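Local coordinates for protein probable histone-lysine N-methyltransferase, H3 lysine-9 specific SUVH9 (Arabidopsis thaliana, PDB 4NJ5) that helps silence transposable elements, probably by binding methylated DNA and recruiting RNA polymerase V to chromatin, although it lacks histone methyltransferase activity itself, at residues L218-I221 / E226-S229; G73-V78 / E173-R178; L162-S167 / F197-S202; L180-E183 / R189-V192; D82-F85 / E89-V92. All blocks are in the same frame, centred on the assembly; numbering follows the deposited sequence.

Contact 1: L218-I221 / E226-S229; sequences LERI and EMGS
R220 and M227 carry this small surface contact between the end of a strand of the SRA domain and the start of the helix that follows it. Along the first segment, L218 and E219 are still in the sheet: the backbone of L218 pairs with I137 and that of E219 with R198. The side chain of L218 packs on V176 and I199, while OE2 of E219 forms a salt bridge with R217. R220 then turns toward the second segment. With CG anti to the backbone N (chi1 -165°) and the chain extended from CG to NE, its guanidinium reaches as far as M227. There M227 CG lies 3.2 Å above one face of the guanidinium plane of R220, displaced toward its rim. M227 CG stands 3.3 Å from R220 NE and 3.4 Å from R220 CZ. The two chains run antiparallel over each other, which brings M227 SD back to within 3.7 Å of R220 CD. No hydrogen bond crosses here; a methylene simply rests on a flat cation. NE bonds to D194 O and NH2 to A225 O, and these bonds should fix the rotation of the group beneath the methionine. The carbonyl group of E226 comes loosely near R220 NH2. At I221 the strand has ended, but its backbone still pairs with L196. M227 is the N-cap residue of helix 228-240, so the contact brings the start of that helix alongside strands 212-220 and 190-206, with M227 also touching R178 of strand 174-180.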
# COMPACT_ATOMS: atom_id res chain seq x y z
N LEU A 218 -0.90 29.30 -5.09
CA LEU A 218 -1.00 28.18 -6.01
C LEU A 218 -2.46 27.79 -6.24
O LEU A 218 -3.23 27.68 -5.29
CB LEU A 218 -0.23 26.97 -5.46
CG LEU A 218 1.23 26.82 -5.89
CD1 LEU A 218 2.06 28.02 -5.47
CD2 LEU A 218 1.82 25.54 -5.32
N GLU A 219 -2.82 27.61 -7.50
CA GLU A 219 -4.17 27.20 -7.85
C GLU A 219 -4.14 25.94 -8.71
O GLU A 219 -3.34 25.84 -9.64
CB GLU A 219 -4.91 28.33 -8.59
CG GLU A 219 -5.36 29.46 -7.67
CD GLU A 219 -6.02 30.60 -8.43
OE1 GLU A 219 -6.22 30.47 -9.65
OE2 GLU A 219 -6.32 31.63 -7.79
N ARG A 220 -5.00 24.98 -8.38
CA ARG A 220 -5.00 23.70 -9.07
C ARG A 220 -5.49 23.83 -10.51
O ARG A 220 -6.39 24.61 -10.80
CB ARG A 220 -5.85 22.69 -8.30
CG ARG A 220 -5.63 21.25 -8.74
CD ARG A 220 -6.07 20.27 -7.67
NE ARG A 220 -5.67 18.90 -7.99
CZ ARG A 220 -6.49 17.98 -8.49
NH1 ARG A 220 -7.76 18.27 -8.72
NH2 ARG A 220 -6.03 16.76 -8.74
N ILE A 221 -4.86 23.07 -11.40
CA ILE A 221 -5.26 23.03 -12.80
C ILE A 221 -6.60 22.32 -12.92
O ILE A 221 -6.82 21.28 -12.30
CB ILE A 221 -4.23 22.29 -13.67
CG1 ILE A 221 -2.82 22.82 -13.42
CG2 ILE A 221 -4.60 22.40 -15.15
CD1 ILE A 221 -2.72 24.31 -13.49
N GLU A 226 -9.79 13.73 -8.68
CA GLU A 226 -9.87 14.16 -7.29
C GLU A 226 -8.51 14.04 -6.61
O GLU A 226 -7.77 13.09 -6.84
CB GLU A 226 -10.90 13.31 -6.54
CG GLU A 226 -11.24 13.82 -5.14
CD GLU A 226 -12.20 12.90 -4.39
OE1 GLU A 226 -12.56 11.83 -4.93
OE2 GLU A 226 -12.59 13.25 -3.26
N MET A 227 -8.18 15.02 -5.77
CA MET A 227 -6.94 14.99 -5.02
C MET A 227 -6.92 13.82 -4.05
O MET A 227 -7.94 13.46 -3.46
CB MET A 227 -6.74 16.30 -4.27
CG MET A 227 -6.42 17.47 -5.16
SD MET A 227 -6.04 18.97 -4.24
CE MET A 227 -7.54 19.13 -3.27
N GLY A 228 -5.74 13.22 -3.89
CA GLY A 228 -5.57 12.12 -2.96
C GLY A 228 -5.70 12.54 -1.51
O GLY A 228 -6.17 11.76 -0.68
N SER A 229 -5.27 13.76 -1.19
CA SER A 229 -5.38 14.24 0.19
C SER A 229 -6.85 14.33 0.63
O SER A 229 -7.18 14.04 1.79
CB SER A 229 -4.65 15.58 0.38
OG SER A 229 -5.09 16.57 -0.54

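Contact 2: G73-V78 / E173-R178; sequences GSIPGV and EVRVIR
This is a buried contact in the SRA (YDG) domain, where R175 of strand 174-180 holds the loop 73-78 through the carbonyl of G73 and the side chain of I75. R175 NH1 donates to G73 O at 2.7 Å with an N-H...O angle of 164°, and the oxygen lies in the guanidinium plane. R175 CG and CD pass close by the same carbonyl oxygen, and a bend at chi3 (-66°) then swings the guanidinium round so that NH1 reaches it. I75 lies across the arginine and sets its CD1 3.4 Å above one face of the R175 guanidinium, offset toward the rim. The group is therefore gripped at an edge and covered on a face. NH1 also bonds to I71 O and NE to L95 O. Beyond I75 the loop turns away in a type II beta turn, closed by V78 N to I75 O.

Where the segments start, G73 has a positive phi (90°), a conformation glycine adopts easily, and E173 OE1 comes to 3.7 Å from G73 CA. Two waters bridge the segments: water 1 accepts from G73 N at 2.6 Å and donates to E173 O at 2.7 Å. Water 2 accepts from S74 N at 2.9 Å and gives a weak bond of 3.3 Å to E173 OE1.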
# COMPACT_ATOMS: atom_id res chain seq x y z
N GLY A 73 5.52 19.19 -15.12
CA GLY A 73 4.16 18.69 -15.16
C GLY A 73 4.08 17.25 -14.69
O GLY A 73 4.83 16.84 -13.81
N SER A 74 3.19 16.47 -15.29
CA SER A 74 2.94 15.11 -14.85
C SER A 74 4.14 14.18 -15.06
O SER A 74 4.85 14.29 -16.05
CB SER A 74 1.71 14.53 -15.55
OG SER A 74 0.62 15.43 -15.49
N ILE A 75 4.37 13.29 -14.10
CA ILE A 75 5.34 12.21 -14.27
C ILE A 75 4.60 11.00 -14.82
O ILE A 75 3.67 10.50 -14.17
CB ILE A 75 6.04 11.85 -12.94
CG1 ILE A 75 6.68 13.09 -12.31
CG2 ILE A 75 7.08 10.76 -13.16
CD1 ILE A 75 7.76 13.76 -13.16
N PRO A 76 4.99 10.52 -16.01
CA PRO A 76 4.28 9.41 -16.65
C PRO A 76 4.28 8.17 -15.78
O PRO A 76 5.34 7.76 -15.29
CB PRO A 76 5.10 9.17 -17.93
CG PRO A 76 5.76 10.48 -18.20
CD PRO A 76 6.08 11.04 -16.85
N GLY A 77 3.10 7.59 -15.56
CA GLY A 77 2.97 6.40 -14.74
C GLY A 77 2.64 6.70 -13.29
O GLY A 77 2.20 5.82 -12.55
N VAL A 78 2.86 7.94 -12.86
CA VAL A 78 2.52 8.35 -11.51
C VAL A 78 1.23 9.15 -11.53
O VAL A 78 1.17 10.22 -12.13
CB VAL A 78 3.64 9.19 -10.86
CG1 VAL A 78 3.27 9.53 -9.42
CG2 VAL A 78 4.96 8.44 -10.91
N GLU A 173 3.59 24.43 -15.01
CA GLU A 173 2.88 23.41 -14.25
C GLU A 173 3.76 22.94 -13.10
O GLU A 173 4.86 22.44 -13.32
CB GLU A 173 2.57 22.22 -15.14
CG GLU A 173 1.37 22.38 -16.04
CD GLU A 173 1.18 21.20 -16.97
OE1 GLU A 173 2.18 20.68 -17.51
OE2 GLU A 173 0.02 20.77 -17.16
N VAL A 174 3.26 23.09 -11.88
CA VAL A 174 4.00 22.68 -10.69
C VAL A 174 3.34 21.49 -10.00
O VAL A 174 2.15 21.53 -9.69
CB VAL A 174 4.13 23.84 -9.69
CG1 VAL A 174 4.76 23.37 -8.39
CG2 VAL A 174 4.93 24.99 -10.31
N ARG A 175 4.11 20.43 -9.77
CA ARG A 175 3.61 19.29 -9.01
C ARG A 175 3.50 19.64 -7.52
O ARG A 175 4.40 20.24 -6.95
CB ARG A 175 4.51 18.06 -9.20
CG ARG A 175 4.54 17.54 -10.63
CD ARG A 175 5.36 16.26 -10.75
NE ARG A 175 6.78 16.48 -10.47
CZ ARG A 175 7.67 16.86 -11.39
NH1 ARG A 175 7.29 17.07 -12.64
NH2 ARG A 175 8.94 17.03 -11.05
N VAL A 176 2.38 19.27 -6.92
CA VAL A 176 2.19 19.44 -5.49
C VAL A 176 2.10 18.08 -4.81
O VAL A 176 1.25 17.25 -5.15
CB VAL A 176 0.91 20.24 -5.17
CG1 VAL A 176 0.56 20.11 -3.69
CG2 VAL A 176 1.09 21.69 -5.57
N ILE A 177 2.99 17.84 -3.85
CA ILE A 177 2.91 16.64 -3.03
C ILE A 177 2.61 17.03 -1.60
O ILE A 177 3.36 17.78 -0.97
CB ILE A 177 4.21 15.81 -3.07
CG1 ILE A 177 4.45 15.22 -4.46
CG2 ILE A 177 4.15 14.69 -2.03
CD1 ILE A 177 5.13 16.16 -5.44
N ARG A 178 1.51 16.52 -1.07
CA ARG A 178 1.11 16.86 0.29
C ARG A 178 1.63 15.85 1.31
O ARG A 178 1.55 14.64 1.10
CB ARG A 178 -0.40 17.05 0.40
CG ARG A 178 -0.79 18.45 0.89
CD ARG A 178 -2.29 18.66 0.97
NE ARG A 178 -2.87 18.99 -0.32
CZ ARG A 178 -3.27 20.21 -0.67
NH1 ARG A 178 -3.79 20.42 -1.87
NH2 ARG A 178 -3.15 21.23 0.18
O HOH W 1 6.64 20.45 -13.17
O HOH W 2 1.83 17.38 -17.69

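Contact 3: L162-S167 / F197-S202; sequences LAMERS and FRIVDS
The apolar part of this contact centres on I199, whose CD1 enters the face of helix 159-169 between M164 and S167. M164 CE touches I199 CD1 at 3.7 Å, and S167 CB comes to 3.8 Å from that same methyl. Still nearer is a backbone atom, M164 O, 3.2 Å from I199 CD1. Bends at chi2 (-68°) and chi3 fold the methionine round and lay its thioether end across the isoleucine.

Direct polar contact is slight. E165 starts out away from the strand, but a bend at chi2 returns its carboxylate, and S202 OG lies 3.5 Å from E165 OE1, at most a weak hydrogen bond. OE2 of E165 lies well off the guanidinium plane of R166, and their salt bridge is electrostatic rather than a directed hydrogen bond. S167 OG looks elsewhere, to the carbonyl of A118.

Water does the remaining bridging. Water 3 donates to S167 O at 2.7 Å and accepts from I199 N at 3.1 Å, joining a helix carbonyl to a strand amide.

Helix 162-167 crosses strand 197-202 almost perpendicularly, at -96°, with the axes 8.5 Å apart. The strand is central in its part of the SRA sheet, flanked by 174-180 and 212-220; the helix also rests on strand 117-124 through A118 and V121, and M164 reaches Y216 of strand 212-220.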
# COMPACT_ATOMS: atom_id res chain seq x y z
N LEU A 162 13.23 32.26 -6.14
CA LEU A 162 13.35 32.83 -7.48
C LEU A 162 12.75 31.88 -8.50
O LEU A 162 12.08 32.30 -9.44
CB LEU A 162 14.81 33.12 -7.83
CG LEU A 162 15.10 33.75 -9.19
CD1 LEU A 162 14.36 35.06 -9.36
CD2 LEU A 162 16.60 33.96 -9.39
N ALA A 163 12.97 30.58 -8.29
CA ALA A 163 12.44 29.57 -9.19
C ALA A 163 10.91 29.56 -9.17
O ALA A 163 10.27 29.40 -10.21
CB ALA A 163 12.98 28.20 -8.82
N MET A 164 10.33 29.73 -7.99
CA MET A 164 8.88 29.84 -7.84
C MET A 164 8.38 31.05 -8.63
O MET A 164 7.43 30.94 -9.41
CB MET A 164 8.48 29.98 -6.37
CG MET A 164 8.72 28.74 -5.52
SD MET A 164 7.64 27.36 -5.93
CE MET A 164 6.07 27.94 -5.29
N GLU A 165 9.02 32.19 -8.41
CA GLU A 165 8.70 33.42 -9.13
C GLU A 165 8.70 33.21 -10.65
O GLU A 165 7.77 33.59 -11.35
CB GLU A 165 9.69 34.52 -8.73
CG GLU A 165 9.99 35.54 -9.82
CD GLU A 165 8.84 36.49 -10.07
OE1 GLU A 165 8.02 36.70 -9.15
OE2 GLU A 165 8.75 37.03 -11.19
N ARG A 166 9.76 32.58 -11.13
CA ARG A 166 9.91 32.33 -12.55
C ARG A 166 8.84 31.38 -13.07
O ARG A 166 8.33 31.56 -14.18
CB ARG A 166 11.30 31.75 -12.83
CG ARG A 166 12.22 32.73 -13.55
CD ARG A 166 12.33 34.06 -12.82
NE ARG A 166 12.66 35.14 -13.74
CZ ARG A 166 11.76 35.97 -14.27
NH1 ARG A 166 10.48 35.86 -13.94
NH2 ARG A 166 12.15 36.92 -15.11
N SER A 167 8.48 30.38 -12.28
CA SER A 167 7.43 29.45 -12.67
C SER A 167 6.08 30.16 -12.75
O SER A 167 5.25 29.83 -13.60
CB SER A 167 7.36 28.25 -11.73
OG SER A 167 8.34 27.28 -12.09
N PHE A 197 -0.58 22.30 -10.20
CA PHE A 197 -1.06 23.61 -9.78
C PHE A 197 -0.27 24.65 -10.56
O PHE A 197 0.82 24.37 -11.04
CB PHE A 197 -0.81 23.81 -8.29
CG PHE A 197 -1.76 23.07 -7.38
CD1 PHE A 197 -1.77 21.68 -7.34
CD2 PHE A 197 -2.63 23.76 -6.55
CE1 PHE A 197 -2.63 21.00 -6.49
CE2 PHE A 197 -3.50 23.10 -5.71
CZ PHE A 197 -3.50 21.71 -5.68
N ARG A 198 -0.82 25.85 -10.69
CA ARG A 198 -0.07 26.95 -11.27
C ARG A 198 0.07 28.09 -10.27
O ARG A 198 -0.85 28.34 -9.49
CB ARG A 198 -0.71 27.45 -12.57
CG ARG A 198 -0.18 26.75 -13.81
CD ARG A 198 -0.56 27.48 -15.09
NE ARG A 198 -0.22 26.69 -16.26
CZ ARG A 198 -1.05 25.85 -16.87
NH1 ARG A 198 -2.29 25.70 -16.41
NH2 ARG A 198 -0.66 25.16 -17.93
N ILE A 199 1.22 28.75 -10.29
CA ILE A 199 1.45 29.89 -9.41
C ILE A 199 0.89 31.12 -10.10
O ILE A 199 1.35 31.50 -11.17
CB ILE A 199 2.95 30.09 -9.13
CG1 ILE A 199 3.60 28.76 -8.75
CG2 ILE A 199 3.15 31.12 -8.03
CD1 ILE A 199 5.11 28.81 -8.71
N VAL A 200 -0.12 31.74 -9.49
CA VAL A 200 -0.83 32.83 -10.15
C VAL A 200 -0.59 34.18 -9.50
O VAL A 200 -1.06 35.21 -9.99
CB VAL A 200 -2.34 32.56 -10.20
CG1 VAL A 200 -2.62 31.22 -10.85
CG2 VAL A 200 -2.92 32.61 -8.79
N ASP A 201 0.13 34.17 -8.38
CA ASP A 201 0.46 35.41 -7.68
C ASP A 201 1.62 35.21 -6.71
O ASP A 201 1.84 34.11 -6.22
CB ASP A 201 -0.76 35.95 -6.94
CG ASP A 201 -0.61 37.42 -6.58
OD1 ASP A 201 0.31 38.06 -7.12
OD2 ASP A 201 -1.42 37.92 -5.77
N SER A 202 2.37 36.28 -6.46
CA SER A 202 3.49 36.23 -5.52
C SER A 202 3.68 37.58 -4.86
O SER A 202 3.38 38.62 -5.46
CB SER A 202 4.78 35.84 -6.24
OG SER A 202 5.28 36.93 -6.98
O HOH W 3 3.18 28.34 -12.67

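Contact 4: L180-E183 / R189-V192; sequences LKYE and RVYV
Two backbone hydrogen bonds join L180 and V190 as an antiparallel hydrogen-bonded pair. V190 N gives an almost straight bond to L180 O, 2.9 Å long at 176°, and L180 N returns one to V190 O of the same length at 158°. This is the last rung of the hairpin formed by strands 174-180 and 190-206 of the SRA domain, just before the chain departs into the loop that connects them.

L180 and V190 share a face of the sheet, with V192 beside them; helix 228-240 packs on V192 and Y182. L180 CD1 meets V192 CG1 at 3.8 Å. That valine methyl sits between the backbone N and the carbonyl carbon of V192 (chi1 61°), which turns it to the leucine. Past the pair, Y182 and V190 extend alongside one another, with Y182 CB 3.6 Å from V190 CG2. The tyrosine ring then leads off toward the helix, where it packs on A235 and R236 and its OH bonds to L232 O.

R189 takes part through its root alone: R189 CB lies 3.5 Å from L180 O. Bends at chi2 and chi3 carry the guanidinium away, to a salt bridge with D48 and a hydrogen bond to F85 O.

The chemistry is thus divided by location. Main chain bonds hold the two segments in register, aliphatic groups pack on one face, and the polar ends of Y182 and R189 are spent on other parts of the fold.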
# COMPACT_ATOMS: atom_id res chain seq x y z
N LEU A 180 1.26 14.44 5.13
CA LEU A 180 0.25 14.37 6.18
C LEU A 180 0.67 13.39 7.27
O LEU A 180 1.17 12.31 6.97
CB LEU A 180 -1.10 13.93 5.60
CG LEU A 180 -1.81 14.75 4.51
CD1 LEU A 180 -1.17 14.57 3.13
CD2 LEU A 180 -3.29 14.40 4.45
N LYS A 181 0.46 13.76 8.53
CA LYS A 181 0.60 12.78 9.60
C LYS A 181 -0.57 11.84 9.48
O LYS A 181 -1.70 12.19 9.83
CB LYS A 181 0.62 13.43 10.98
CG LYS A 181 0.68 12.39 12.10
CD LYS A 181 0.65 13.00 13.49
CE LYS A 181 1.98 13.69 13.82
NZ LYS A 181 3.13 12.78 13.58
N TYR A 182 -0.32 10.65 8.96
CA TYR A 182 -1.39 9.74 8.62
C TYR A 182 -1.03 8.32 9.04
O TYR A 182 0.10 7.88 8.87
CB TYR A 182 -1.70 9.82 7.13
CG TYR A 182 -3.10 9.38 6.75
CD1 TYR A 182 -4.14 10.30 6.70
CD2 TYR A 182 -3.38 8.06 6.44
CE1 TYR A 182 -5.42 9.91 6.36
CE2 TYR A 182 -4.65 7.66 6.10
CZ TYR A 182 -5.67 8.59 6.06
OH TYR A 182 -6.94 8.20 5.72
N GLU A 183 -2.01 7.63 9.61
CA GLU A 183 -1.82 6.29 10.16
C GLU A 183 -1.40 5.28 9.07
O GLU A 183 -2.11 5.10 8.07
CB GLU A 183 -3.11 5.85 10.84
CG GLU A 183 -3.03 4.57 11.66
CD GLU A 183 -4.31 4.27 12.42
OE1 GLU A 183 -5.30 5.02 12.26
OE2 GLU A 183 -4.34 3.29 13.19
N ARG A 189 4.51 9.10 8.50
CA ARG A 189 3.73 10.01 7.66
C ARG A 189 3.38 9.43 6.29
O ARG A 189 3.95 8.43 5.86
CB ARG A 189 4.46 11.35 7.48
CG ARG A 189 5.36 11.44 6.25
CD ARG A 189 6.51 10.44 6.30
NE ARG A 189 7.52 10.81 7.28
CZ ARG A 189 8.63 10.11 7.50
NH1 ARG A 189 8.87 9.01 6.80
NH2 ARG A 189 9.51 10.52 8.41
N VAL A 190 2.44 10.08 5.61
CA VAL A 190 2.04 9.70 4.26
C VAL A 190 2.21 10.89 3.31
O VAL A 190 1.78 12.00 3.61
CB VAL A 190 0.57 9.22 4.24
CG1 VAL A 190 0.05 9.15 2.81
CG2 VAL A 190 0.44 7.87 4.94
N TYR A 191 2.87 10.65 2.17
CA TYR A 191 2.96 11.65 1.11
C TYR A 191 2.04 11.27 -0.04
O TYR A 191 2.11 10.16 -0.56
CB TYR A 191 4.40 11.81 0.61
CG TYR A 191 5.34 12.30 1.69
CD1 TYR A 191 5.22 13.58 2.20
CD2 TYR A 191 6.32 11.47 2.20
CE1 TYR A 191 6.06 14.03 3.20
CE2 TYR A 191 7.17 11.90 3.20
CZ TYR A 191 7.03 13.18 3.70
OH TYR A 191 7.87 13.62 4.69
N VAL A 192 1.17 12.20 -0.42
CA VAL A 192 0.22 11.93 -1.49
C VAL A 192 0.35 12.96 -2.61
O VAL A 192 0.48 14.16 -2.36
CB VAL A 192 -1.23 11.85 -0.96
CG1 VAL A 192 -1.66 13.17 -0.32
CG2 VAL A 192 -2.19 11.46 -2.08

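Contact 5: D82-F85 / E89-V92; sequences DIFF and ELCV
Strand 83-84 and helix 87-92 follow each other closely in the SRA domain, with the CA atoms of F84 and E89 6.7 Å apart. Two residues, F85 and F86, separate strand 83-84 from helix 87-92, and this short connection keeps the first turn of the helix beside the strand's end. E89 spans the gap: chi1 near 180° (-168°) and a straight chain carry the carboxylate to the main chain of F85. F85 N donates to E89 OE1 at 2.9 Å and 166°, meeting the oxygen from above the carboxylate plane. OE1 also takes a weak bond from F86 N, so it holds two successive amides at the bend. The other oxygen, OE2, forms a salt bridge with R20 of helix 8-35, which probably steadies the negative charge in this buried setting.

F84 faces the helix and lies between E89 and L90. L90 CD2 packs 3.7 Å from F84 CD1 and as near to F84 CG. On the E89 side the ring plane stands 89° from the carboxylate plane, and E89 OE2 approaches the ring edge, 3.6 Å from F84 CD2.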
# COMPACT_ATOMS: atom_id res chain seq x y z
N ASP A 82 -1.70 8.61 -5.74
CA ASP A 82 -0.65 7.69 -5.33
C ASP A 82 -0.08 8.14 -4.00
O ASP A 82 0.13 9.33 -3.78
CB ASP A 82 0.46 7.61 -6.38
CG ASP A 82 0.04 6.87 -7.63
OD1 ASP A 82 -1.03 6.22 -7.60
OD2 ASP A 82 0.78 6.92 -8.64
N ILE A 83 0.14 7.18 -3.10
CA ILE A 83 0.69 7.49 -1.78
C ILE A 83 2.13 7.00 -1.64
O ILE A 83 2.53 6.02 -2.27
CB ILE A 83 -0.15 6.88 -0.65
CG1 ILE A 83 -0.29 5.36 -0.85
CG2 ILE A 83 -1.51 7.55 -0.57
CD1 ILE A 83 -0.94 4.65 0.32
N PHE A 84 2.88 7.70 -0.80
CA PHE A 84 4.28 7.39 -0.55
C PHE A 84 4.56 7.60 0.94
O PHE A 84 3.87 8.37 1.60
CB PHE A 84 5.18 8.29 -1.40
CG PHE A 84 4.89 8.19 -2.87
CD1 PHE A 84 3.95 9.02 -3.46
CD2 PHE A 84 5.54 7.26 -3.66
CE1 PHE A 84 3.67 8.92 -4.81
CE2 PHE A 84 5.27 7.16 -5.01
CZ PHE A 84 4.33 7.99 -5.58
N PHE A 85 5.57 6.91 1.46
CA PHE A 85 5.82 6.94 2.90
C PHE A 85 7.11 7.64 3.30
O PHE A 85 7.34 7.90 4.48
CB PHE A 85 5.81 5.52 3.46
CG PHE A 85 4.53 4.78 3.20
CD1 PHE A 85 3.36 5.18 3.82
CD2 PHE A 85 4.50 3.70 2.34
CE1 PHE A 85 2.17 4.50 3.59
CE2 PHE A 85 3.32 3.01 2.10
CZ PHE A 85 2.15 3.42 2.73
N GLU A 89 11.64 8.33 -1.36
CA GLU A 89 10.75 7.61 -2.26
C GLU A 89 10.27 8.53 -3.39
O GLU A 89 10.20 8.12 -4.54
CB GLU A 89 9.57 7.04 -1.48
CG GLU A 89 8.74 6.03 -2.24
CD GLU A 89 7.71 5.34 -1.36
OE1 GLU A 89 7.62 5.68 -0.16
OE2 GLU A 89 7.00 4.45 -1.87
N LEU A 90 9.95 9.77 -3.04
CA LEU A 90 9.52 10.77 -4.02
C LEU A 90 10.61 11.05 -5.05
O LEU A 90 10.32 11.35 -6.20
CB LEU A 90 9.12 12.07 -3.33
CG LEU A 90 7.99 11.94 -2.31
CD1 LEU A 90 7.74 13.27 -1.62
CD2 LEU A 90 6.72 11.44 -2.99
N CYS A 91 11.87 10.95 -4.62
CA CYS A 91 13.00 11.14 -5.52
C CYS A 91 13.08 9.96 -6.47
O CYS A 91 13.32 10.13 -7.67
CB CYS A 91 14.31 11.27 -4.74
SG CYS A 91 14.32 12.57 -3.51
N VAL A 92 12.88 8.76 -5.93
CA VAL A 92 12.88 7.55 -6.76
C VAL A 92 11.85 7.65 -7.89
O VAL A 92 12.14 7.28 -9.03
CB VAL A 92 12.61 6.29 -5.91
CG1 VAL A 92 12.51 5.06 -6.81
CG2 VAL A 92 13.71 6.10 -4.87

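Contacts 2 to 5 are buried and lie in the SRA domain; contact 1 is at the surface, where the chain leaves that sheet for helix 228-240. Contacts 3 and 4 both use strand 190-206, their centres about 26 Å apart, while contacts 2 and 4 hold parts of the neighbouring strand 174-180. Chemistry varies with place: backbone pairing in contact 4, a carboxylate on amides in contact 5, an arginine on a carbonyl in contact 2, mostly aliphatic packing with water in contact 3, and a methionine methylene over an arginine in contact 1. Contacts 4 and 5 touch directly, Y191 N lying 2.6 Å from F84 O.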